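Local coordinates for universal stress protein MJ0577 (Methanocaldococcus jannaschii, PDB 1MJH) that binds ATP with a manganese ion as a homodimer of the universal stress protein family, and may act as an ATP-dependent switch or ATPase, at residues Val121-Lys135 with Val146-Arg159. Numbering follows the deposited sequence.
With ATP (adenosine-5'-triphosphate), chain F.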
ATOM      1  N   VAL B 121      -6.724  -0.891 -13.458  1.00 24.24           N
ATOM      2  CA  VAL B 121      -5.557  -0.159 -12.938  1.00 23.35           C
ATOM      3  C   VAL B 121      -4.457  -1.088 -12.465  1.00 22.80           C
ATOM      4  O   VAL B 121      -4.766  -2.216 -12.107  1.00 24.35           O
ATOM      5  CB  VAL B 121      -5.982   0.847 -11.844  1.00 19.91           C
ATOM      6  CG1 VAL B 121      -7.169   1.687 -12.309  1.00 19.15           C
ATOM      7  CG2 VAL B 121      -6.318   0.180 -10.526  1.00 22.74           C
ATOM      8  N   ASP B 122      -3.244  -0.604 -12.348  1.00 21.99           N
ATOM      9  CA  ASP B 122      -2.062  -1.286 -11.839  1.00 19.82           C
ATOM     10  C   ASP B 122      -1.844  -1.074 -10.320  1.00 23.05           C
ATOM     11  O   ASP B 122      -1.096  -1.861  -9.733  1.00 23.17           O
ATOM     12  CB  ASP B 122      -0.845  -0.765 -12.603  1.00 22.91           C
ATOM     13  CG  ASP B 122      -0.956  -1.067 -14.109  1.00 28.93           C
ATOM     14  OD1 ASP B 122      -0.967  -2.284 -14.424  1.00 26.85           O
ATOM     15  OD2 ASP B 122      -1.044  -0.159 -14.971  1.00 24.08           O
ATOM     16  N   ILE B 123      -2.519  -0.082  -9.751  1.00 19.72           N
ATOM     17  CA  ILE B 123      -2.258   0.196  -8.321  1.00 19.87           C
ATOM     18  C   ILE B 123      -3.319   1.186  -7.871  1.00 20.72           C
ATOM     19  O   ILE B 123      -3.819   1.969  -8.703  1.00 19.53           O
ATOM     20  CB  ILE B 123      -0.846   0.762  -8.151  1.00 18.60           C
ATOM     21  CG1 ILE B 123      -0.584   1.036  -6.655  1.00 20.38           C
ATOM     22  CG2 ILE B 123      -0.609   2.050  -8.963  1.00 20.08           C
ATOM     23  CD1 ILE B 123       0.903   1.357  -6.413  1.00 22.73           C
ATOM     24  N   ILE B 124      -3.697   1.126  -6.614  1.00 17.71           N
ATOM     25  CA  ILE B 124      -4.566   2.113  -6.001  1.00 17.72           C
ATOM     26  C   ILE B 124      -3.697   2.899  -5.006  1.00 18.98           C
ATOM     27  O   ILE B 124      -3.029   2.235  -4.207  1.00 20.45           O
ATOM     28  CB  ILE B 124      -5.687   1.430  -5.194  1.00 18.31           C
ATOM     29  CG1 ILE B 124      -6.475   0.484  -6.187  1.00 19.59           C
ATOM     30  CG2 ILE B 124      -6.630   2.523  -4.741  1.00 21.20           C
ATOM     31  CD1 ILE B 124      -7.586  -0.227  -5.472  1.00 19.84           C
ATOM     32  N   ILE B 125      -3.660   4.221  -5.087  1.00 17.78           N
ATOM     33  CA  ILE B 125      -2.835   5.014  -4.118  1.00 17.43           C
ATOM     34  C   ILE B 125      -3.832   5.836  -3.269  1.00 19.07           C
ATOM     35  O   ILE B 125      -4.597   6.635  -3.810  1.00 18.36           O
ATOM     36  CB  ILE B 125      -1.875   5.913  -4.898  1.00 17.44           C
ATOM     37  CG1 ILE B 125      -0.823   5.071  -5.646  1.00 16.61           C
ATOM     38  CG2 ILE B 125      -1.135   6.819  -3.876  1.00 16.34           C
ATOM     39  CD1 ILE B 125       0.190   5.900  -6.442  1.00 16.65           C
ATOM     40  N   MET B 126      -3.863   5.642  -1.949  1.00 17.21           N
ATOM     41  CA  MET B 126      -4.937   6.274  -1.127  1.00 16.48           C
ATOM     42  C   MET B 126      -4.386   6.628   0.243  1.00 18.33           C
ATOM     43  O   MET B 126      -3.348   6.079   0.630  1.00 17.90           O
ATOM     44  CB  MET B 126      -6.227   5.379  -1.076  1.00 15.63           C
ATOM     45  CG  MET B 126      -5.995   4.048  -0.280  1.00 19.17           C
ATOM     46  SD  MET B 126      -7.324   2.732  -0.617  1.00  6.53           S
ATOM     47  CE  MET B 126      -8.734   3.737  -0.102  1.00 22.81           C
ATOM     48  N   GLY B 127      -5.149   7.462   0.988  1.00 16.82           N
ATOM     49  CA  GLY B 127      -4.666   7.754   2.351  1.00 18.61           C
ATOM     50  C   GLY B 127      -5.049   6.639   3.309  1.00 18.78           C
ATOM     51  O   GLY B 127      -5.934   5.817   3.057  1.00 17.38           O
ATOM     52  N   SER B 128      -4.359   6.630   4.483  1.00 16.30           N
ATOM     53  CA  SER B 128      -4.747   5.713   5.554  1.00 18.11           C
ATOM     54  C   SER B 128      -6.018   6.178   6.272  1.00 18.49           C
ATOM     55  O   SER B 128      -6.744   5.373   6.881  1.00 19.57           O
ATOM     56  CB  SER B 128      -3.635   5.600   6.591  1.00 19.43           C
ATOM     57  OG  SER B 128      -3.402   6.879   7.192  1.00 19.18           O
ATOM     58  N   HIS B 129      -6.277   7.495   6.260  1.00 16.80           N
ATOM     59  CA  HIS B 129      -7.405   8.115   6.947  1.00 18.54           C
ATOM     60  C   HIS B 129      -7.971   9.209   6.047  1.00 19.96           C
ATOM     61  O   HIS B 129      -7.476   9.407   4.950  1.00 20.30           O
ATOM     62  CB  HIS B 129      -6.958   8.785   8.296  1.00 18.60           C
ATOM     63  CG  HIS B 129      -6.413   7.806   9.303  1.00 17.68           C
ATOM     64  ND1 HIS B 129      -5.195   7.170   9.234  1.00 17.67           N
ATOM     65  CD2 HIS B 129      -7.003   7.363  10.458  1.00 20.66           C
ATOM     66  CE1 HIS B 129      -5.057   6.373  10.279  1.00 18.62           C
ATOM     67  NE2 HIS B 129      -6.158   6.465  11.059  1.00 18.50           N
ATOM     68  N   GLY B 130      -9.071   9.796   6.507  1.00 18.93           N
ATOM     69  CA  GLY B 130      -9.859  10.632   5.619  1.00 18.19           C
ATOM     70  C   GLY B 130     -10.531  11.759   6.379  1.00 19.89           C
ATOM     71  O   GLY B 130      -9.831  12.358   7.199  1.00 19.55           O
ATOM     72  N   LYS B 131     -11.779  12.032   6.027  1.00 21.58           N
ATOM     73  CA  LYS B 131     -12.415  13.206   6.691  1.00 23.67           C
ATOM     74  C   LYS B 131     -12.720  12.954   8.157  1.00 25.34           C
ATOM     75  O   LYS B 131     -12.748  13.950   8.897  1.00 25.48           O
ATOM     76  CB  LYS B 131     -13.688  13.552   5.920  1.00 21.94           C
ATOM     77  CG  LYS B 131     -13.551  14.144   4.523  1.00 22.73           C
ATOM     78  CD  LYS B 131     -12.963  15.567   4.640  1.00 29.44           C
ATOM     79  CE  LYS B 131     -13.157  16.324   3.345  1.00 33.33           C
ATOM     80  NZ  LYS B 131     -12.907  17.785   3.568  1.00 43.06           N
ATOM     81  N   THR B 132     -12.904  11.723   8.663  1.00 20.55           N
ATOM     82  CA  THR B 132     -13.102  11.545  10.096  1.00 22.22           C
ATOM     83  C   THR B 132     -11.821  11.728  10.870  1.00 26.37           C
ATOM     84  O   THR B 132     -11.684  12.553  11.793  1.00 25.29           O
ATOM     85  CB  THR B 132     -13.680  10.128  10.352  1.00 25.76           C
ATOM     86  OG1 THR B 132     -14.828   9.981   9.483  1.00 24.30           O
ATOM     87  CG2 THR B 132     -14.094   9.858  11.784  1.00 25.61           C
ATOM     88  N   ASN B 133     -10.782  10.969  10.446  1.00 22.20           N
ATOM     89  CA  ASN B 133      -9.479  11.011  11.094  1.00 20.53           C
ATOM     90  C   ASN B 133      -9.518  11.168  12.612  1.00 24.22           C
ATOM     91  O   ASN B 133      -8.974  12.127  13.168  1.00 22.91           O
ATOM     92  CB  ASN B 133      -8.554  12.024  10.386  1.00 18.04           C
ATOM     93  CG  ASN B 133      -7.118  11.833  10.835  1.00 20.04           C
ATOM     94  OD1 ASN B 133      -6.716  10.792  11.372  1.00 24.15           O
ATOM     95  ND2 ASN B 133      -6.291  12.861  10.594  1.00 24.17           N
ATOM     96  N   LEU B 134     -10.104  10.154  13.252  1.00 22.41           N
ATOM     97  CA  LEU B 134     -10.091  10.108  14.744  1.00 20.52           C
ATOM     98  C   LEU B 134      -8.782   9.499  15.191  1.00 21.57           C
ATOM     99  O   LEU B 134      -8.285   8.470  14.732  1.00 22.06           O
ATOM    100  CB  LEU B 134     -11.285   9.252  15.134  1.00 25.39           C
ATOM    101  CG  LEU B 134     -11.703   9.269  16.603  1.00 41.03           C
ATOM    102  CD1 LEU B 134     -12.074  10.705  16.982  1.00 38.66           C
ATOM    103  CD2 LEU B 134     -12.899   8.338  16.802  1.00 33.90           C
ATOM    104  N   LYS B 135      -8.105  10.176  16.153  1.00 24.28           N
ATOM    105  CA  LYS B 135      -6.805   9.721  16.611  1.00 25.37           C
ATOM    106  C   LYS B 135      -6.751   8.278  17.047  1.00 24.47           C
ATOM    107  O   LYS B 135      -5.781   7.575  16.706  1.00 25.50           O
ATOM    108  CB  LYS B 135      -6.366  10.607  17.809  1.00 32.41           C
ATOM    109  CG  LYS B 135      -4.983  10.236  18.355  1.00 41.59           C
ATOM    110  CD  LYS B 135      -3.882  10.578  17.364  1.00 48.56           C
ATOM    111  CE  LYS B 135      -2.605   9.779  17.552  1.00 56.83           C
ATOM    112  NZ  LYS B 135      -1.510  10.564  18.187  1.00 55.00           N
ATOM    113  N   VAL B 146     -11.022  -1.549   1.167  1.00 18.26           N
ATOM    114  CA  VAL B 146     -10.413  -1.704  -0.158  1.00 19.79           C
ATOM    115  C   VAL B 146      -9.244  -2.668  -0.139  1.00 22.40           C
ATOM    116  O   VAL B 146      -9.091  -3.484  -1.073  1.00 23.33           O
ATOM    117  CB  VAL B 146      -9.944  -0.318  -0.685  1.00 19.96           C
ATOM    118  CG1 VAL B 146      -9.043  -0.498  -1.910  1.00 19.90           C
ATOM    119  CG2 VAL B 146     -11.217   0.514  -0.916  1.00 21.12           C
ATOM    120  N   ILE B 147      -8.397  -2.649   0.909  1.00 17.60           N
ATOM    121  CA  ILE B 147      -7.293  -3.611   0.900  1.00 17.83           C
ATOM    122  C   ILE B 147      -7.835  -5.050   0.956  1.00 20.07           C
ATOM    123  O   ILE B 147      -7.271  -5.950   0.319  1.00 21.43           O
ATOM    124  CB  ILE B 147      -6.379  -3.348   2.126  1.00 19.76           C
ATOM    125  CG1 ILE B 147      -5.607  -2.019   1.903  1.00 20.13           C
ATOM    126  CG2 ILE B 147      -5.435  -4.507   2.365  1.00 21.17           C
ATOM    127  CD1 ILE B 147      -5.012  -1.618   3.269  1.00 22.84           C
ATOM    128  N   LYS B 148      -8.812  -5.296   1.795  1.00 20.94           N
ATOM    129  CA  LYS B 148      -9.368  -6.643   2.001  1.00 18.81           C
ATOM    130  C   LYS B 148     -10.211  -7.094   0.807  1.00 22.79           C
ATOM    131  O   LYS B 148     -10.289  -8.298   0.615  1.00 22.11           O
ATOM    132  CB  LYS B 148     -10.273  -6.666   3.241  1.00 20.10           C
ATOM    133  CG  LYS B 148      -9.402  -6.515   4.509  1.00 19.23           C
ATOM    134  CD  LYS B 148     -10.177  -6.622   5.788  1.00 21.78           C
ATOM    135  CE  LYS B 148      -9.217  -6.794   6.979  1.00 18.89           C
ATOM    136  NZ  LYS B 148     -10.106  -6.757   8.211  1.00 23.63           N
ATOM    137  N   LYS B 149     -10.800  -6.141   0.088  1.00 21.43           N
ATOM    138  CA  LYS B 149     -11.734  -6.656  -0.968  1.00 20.34           C
ATOM    139  C   LYS B 149     -11.143  -6.550  -2.336  1.00 23.19           C
ATOM    140  O   LYS B 149     -11.681  -7.222  -3.245  1.00 24.33           O
ATOM    141  CB  LYS B 149     -13.065  -5.920  -0.811  1.00 27.52           C
ATOM    142  CG  LYS B 149     -13.905  -6.347   0.402  1.00 30.17           C
ATOM    143  CD  LYS B 149     -15.086  -5.415   0.625  1.00 34.53           C
ATOM    144  CE  LYS B 149     -15.760  -5.618   1.969  1.00 42.44           C
ATOM    145  NZ  LYS B 149     -17.071  -4.912   2.017  1.00 53.85           N
ATOM    146  N   SER B 150     -10.284  -5.597  -2.671  1.00 18.26           N
ATOM    147  CA  SER B 150      -9.664  -5.517  -3.976  1.00 21.32           C
ATOM    148  C   SER B 150      -8.501  -6.458  -4.148  1.00 23.04           C
ATOM    149  O   SER B 150      -7.686  -6.668  -3.213  1.00 23.75           O
ATOM    150  CB  SER B 150      -9.187  -4.065  -4.203  1.00 23.36           C
ATOM    151  OG  SER B 150      -8.590  -3.929  -5.497  1.00 20.51           O
ATOM    152  N   ASN B 151      -8.253  -6.960  -5.370  1.00 20.03           N
ATOM    153  CA  ASN B 151      -7.034  -7.725  -5.607  1.00 19.05           C
ATOM    154  C   ASN B 151      -5.924  -6.892  -6.219  1.00 19.31           C
ATOM    155  O   ASN B 151      -4.837  -7.321  -6.587  1.00 20.60           O
ATOM    156  CB  ASN B 151      -7.337  -8.908  -6.527  1.00 23.10           C
ATOM    157  CG  ASN B 151      -7.841  -8.516  -7.905  1.00 30.74           C
ATOM    158  OD1 ASN B 151      -7.761  -7.375  -8.361  1.00 29.01           O
ATOM    159  ND2 ASN B 151      -8.384  -9.502  -8.613  1.00 29.61           N
ATOM    160  N   LYS B 152      -6.101  -5.532  -6.173  1.00 20.82           N
ATOM    161  CA  LYS B 152      -5.084  -4.666  -6.725  1.00 17.60           C
ATOM    162  C   LYS B 152      -4.052  -4.305  -5.652  1.00 17.40           C
ATOM    163  O   LYS B 152      -4.493  -4.241  -4.495  1.00 19.91           O
ATOM    164  CB  LYS B 152      -5.724  -3.322  -7.159  1.00 19.93           C
ATOM    165  CG  LYS B 152      -6.726  -3.494  -8.347  1.00 22.13           C
ATOM    166  CD  LYS B 152      -6.107  -4.062  -9.597  1.00 20.85           C
ATOM    167  CE  LYS B 152      -7.209  -4.111 -10.699  1.00 24.94           C
ATOM    168  NZ  LYS B 152      -6.549  -4.706 -11.919  1.00 26.78           N
ATOM    169  N   PRO B 153      -2.843  -3.961  -6.029  1.00 18.25           N
ATOM    170  CA  PRO B 153      -1.861  -3.442  -5.064  1.00 19.75           C
ATOM    171  C   PRO B 153      -2.383  -2.111  -4.517  1.00 18.33           C
ATOM    172  O   PRO B 153      -2.970  -1.320  -5.295  1.00 18.28           O
ATOM    173  CB  PRO B 153      -0.585  -3.221  -5.889  1.00 19.44           C
ATOM    174  CG  PRO B 153      -0.772  -4.042  -7.159  1.00 22.23           C
ATOM    175  CD  PRO B 153      -2.243  -4.039  -7.356  1.00 21.18           C
ATOM    176  N   VAL B 154      -2.272  -1.938  -3.194  1.00 18.13           N
ATOM    177  CA  VAL B 154      -2.718  -0.669  -2.586  1.00 18.82           C
ATOM    178  C   VAL B 154      -1.559   0.009  -1.838  1.00 17.77           C
ATOM    179  O   VAL B 154      -0.977  -0.600  -0.929  1.00 18.35           O
ATOM    180  CB  VAL B 154      -3.818  -0.957  -1.559  1.00 22.57           C
ATOM    181  CG1 VAL B 154      -4.310   0.382  -0.932  1.00 22.20           C
ATOM    182  CG2 VAL B 154      -5.069  -1.585  -2.203  1.00 21.93           C
ATOM    183  N   LEU B 155      -1.240   1.207  -2.298  1.00 17.05           N
ATOM    184  CA  LEU B 155      -0.239   2.044  -1.560  1.00 15.39           C
ATOM    185  C   LEU B 155      -1.021   2.832  -0.526  1.00 17.81           C
ATOM    186  O   LEU B 155      -1.786   3.706  -0.899  1.00 18.92           O
ATOM    187  CB  LEU B 155       0.551   2.921  -2.528  1.00 13.85           C
ATOM    188  CG  LEU B 155       1.511   3.940  -1.824  1.00 18.78           C
ATOM    189  CD1 LEU B 155       2.497   3.205  -0.932  1.00 20.17           C
ATOM    190  CD2 LEU B 155       2.304   4.731  -2.902  1.00 19.89           C
ATOM    191  N   VAL B 156      -0.793   2.598   0.763  1.00 14.75           N
ATOM    192  CA  VAL B 156      -1.448   3.284   1.845  1.00 17.22           C
ATOM    193  C   VAL B 156      -0.516   4.378   2.383  1.00 18.96           C
ATOM    194  O   VAL B 156       0.567   4.079   2.851  1.00 17.23           O
ATOM    195  CB  VAL B 156      -1.750   2.331   3.019  1.00 16.81           C
ATOM    196  CG1 VAL B 156      -2.481   3.135   4.100  1.00 20.38           C
ATOM    197  CG2 VAL B 156      -2.592   1.103   2.601  1.00 16.54           C
ATOM    198  N   VAL B 157      -0.918   5.639   2.193  1.00 15.27           N
ATOM    199  CA  VAL B 157      -0.097   6.767   2.609  1.00 16.45           C
ATOM    200  C   VAL B 157      -0.613   7.236   3.978  1.00 17.06           C
ATOM    201  O   VAL B 157      -1.808   7.545   4.079  1.00 18.60           O
ATOM    202  CB  VAL B 157      -0.247   7.905   1.598  1.00 15.86           C
ATOM    203  CG1 VAL B 157       0.587   9.140   2.003  1.00 16.89           C
ATOM    204  CG2 VAL B 157       0.285   7.479   0.209  1.00 20.18           C
ATOM    205  N   LYS B 158       0.266   7.302   4.963  1.00 17.19           N
ATOM    206  CA  LYS B 158      -0.277   7.552   6.324  1.00 16.76           C
ATOM    207  C   LYS B 158      -0.567   9.020   6.580  1.00 19.10           C
ATOM    208  O   LYS B 158      -0.014   9.949   5.992  1.00 21.48           O
ATOM    209  CB  LYS B 158       0.751   7.118   7.409  1.00 19.29           C
ATOM    210  CG  LYS B 158       1.191   5.647   7.250  1.00 22.09           C
ATOM    211  CD  LYS B 158       0.071   4.672   7.399  1.00 21.36           C
ATOM    212  CE  LYS B 158      -0.889   4.779   8.592  1.00 20.96           C
ATOM    213  NZ  LYS B 158      -0.146   4.493   9.901  1.00 21.96           N
ATOM    214  N   ARG B 159      -1.462   9.215   7.549  1.00 19.31           N
ATOM    215  CA  ARG B 159      -1.837  10.582   7.958  1.00 15.86           C
ATOM    216  C   ARG B 159      -0.662  11.282   8.635  1.00 19.12           C
ATOM    217  O   ARG B 159       0.321  10.671   8.961  1.00 20.95           O
ATOM    218  CB  ARG B 159      -2.995  10.473   8.966  1.00 16.71           C
ATOM    219  CG  ARG B 159      -2.598   9.658  10.214  1.00 19.07           C
ATOM    220  CD  ARG B 159      -3.768   9.608  11.217  1.00 18.50           C
ATOM    221  NE  ARG B 159      -3.432   8.741  12.367  1.00 20.37           N
ATOM    222  CZ  ARG B 159      -4.344   8.412  13.298  1.00 22.44           C
ATOM    223  NH1 ARG B 159      -5.612   8.807  13.209  1.00 21.51           N
ATOM    224  NH2 ARG B 159      -4.028   7.622  14.318  1.00 22.98           N
TER
HETATM  225  PG  ATP F3001     -14.033   6.508   8.405  1.00 20.85           P
HETATM  226  O1G ATP F3001     -13.945   5.029   8.551  1.00 21.13           O
HETATM  227  O2G ATP F3001     -14.647   6.811   7.155  1.00 22.89           O
HETATM  228  O3G ATP F3001     -14.731   7.156   9.526  1.00 24.04           O
HETATM  229  PB  ATP F3001     -11.612   8.073   7.771  1.00 19.91           P
HETATM  230  O1B ATP F3001     -10.648   8.643   8.722  1.00 20.64           O
HETATM  231  O2B ATP F3001     -12.444   9.127   7.182  1.00 18.32           O
HETATM  232  O3B ATP F3001     -12.468   6.960   8.482  1.00 23.09           O
HETATM  233  PA  ATP F3001     -11.181   6.672   5.174  1.00 20.61           P
HETATM  234  O1A ATP F3001     -11.033   5.241   5.271  1.00 19.12           O
HETATM  235  O2A ATP F3001     -12.431   7.184   4.727  1.00 20.22           O
HETATM  236  O3A ATP F3001     -10.793   7.299   6.642  1.00 20.12           O
HETATM  237  O5' ATP F3001     -10.124   7.448   4.298  1.00 18.70           O
HETATM  238  C5' ATP F3001      -9.041   6.668   3.731  1.00 20.72           C
HETATM  239  C4' ATP F3001      -8.848   7.063   2.278  1.00 17.11           C
HETATM  240  O4' ATP F3001     -10.006   6.526   1.522  1.00 18.95           O
HETATM  241  C3' ATP F3001      -8.869   8.547   1.947  1.00 21.39           C
HETATM  242  O3' ATP F3001      -7.616   9.197   2.203  1.00 17.06           O
HETATM  243  C2' ATP F3001      -9.244   8.492   0.445  1.00 20.81           C
HETATM  244  O2' ATP F3001      -8.069   8.151  -0.318  1.00 18.17           O
HETATM  245  C1' ATP F3001     -10.285   7.342   0.443  1.00 18.06           C
HETATM  246  N9  ATP F3001     -11.665   7.805   0.506  1.00 18.40           N
HETATM  247  C8  ATP F3001     -12.481   7.925   1.576  1.00 17.84           C
HETATM  248  N7  ATP F3001     -13.710   8.298   1.274  1.00 22.13           N
HETATM  249  C5  ATP F3001     -13.685   8.479  -0.027  1.00 17.05           C
HETATM  250  C6  ATP F3001     -14.688   8.877  -0.895  1.00 19.88           C
HETATM  251  N6  ATP F3001     -15.906   9.180  -0.444  1.00 22.55           N
HETATM  252  N1  ATP F3001     -14.368   8.962  -2.183  1.00 22.65           N
HETATM  253  C2  ATP F3001     -13.117   8.630  -2.639  1.00 18.94           C
HETATM  254  N3  ATP F3001     -12.085   8.226  -1.877  1.00 19.61           N
HETATM  255  C4  ATP F3001     -12.474   8.214  -0.582  1.00 17.34           C
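R159 lays its guanidinium flat over the H129 ring, planes 12° and centres 3.9 Å apart. NH1 donates in the guanidinium plane to N133 OD1 (2.9 Å) and L134 O, while NH2 reaches K135 O (3.0 Å). Cut back to alanine, this residue would probably leave those three acceptors without their donors and the H129 face uncovered, loosening the loop whose T132 and N133 amides hold the ATP phosphates. S128 OG, held between its own N and C by chi1 62°, meets H129 ND1 at 2.7 Å in the ring plane. The tight part is strands 123-127 and 154-157, parallel and hydrogen-bonded from I124 N–P153 O to S128 N–V157 O. On one face M126 SD packs on V154 CG1 (3.8 Å) and V146 CG1, which I124 CD1 meets tip to tip; on the other, I125 lies alongside L155. At a partly exposed edge K152 NZ donates a hydrogen bond to V121 O (3.1 Å). The loose side is exposed L134-K135, touching R159 chiefly through backbone carbonyls. Helix 141-149 links the strands in a right-handed beta-alpha-beta crossover; helix 108-118 packs on I124 and V146, helix 16-27 on I125 and V157, strand 7-11 flanks 123-127, and the second subunit's strand pairs antiparallel with 154-157.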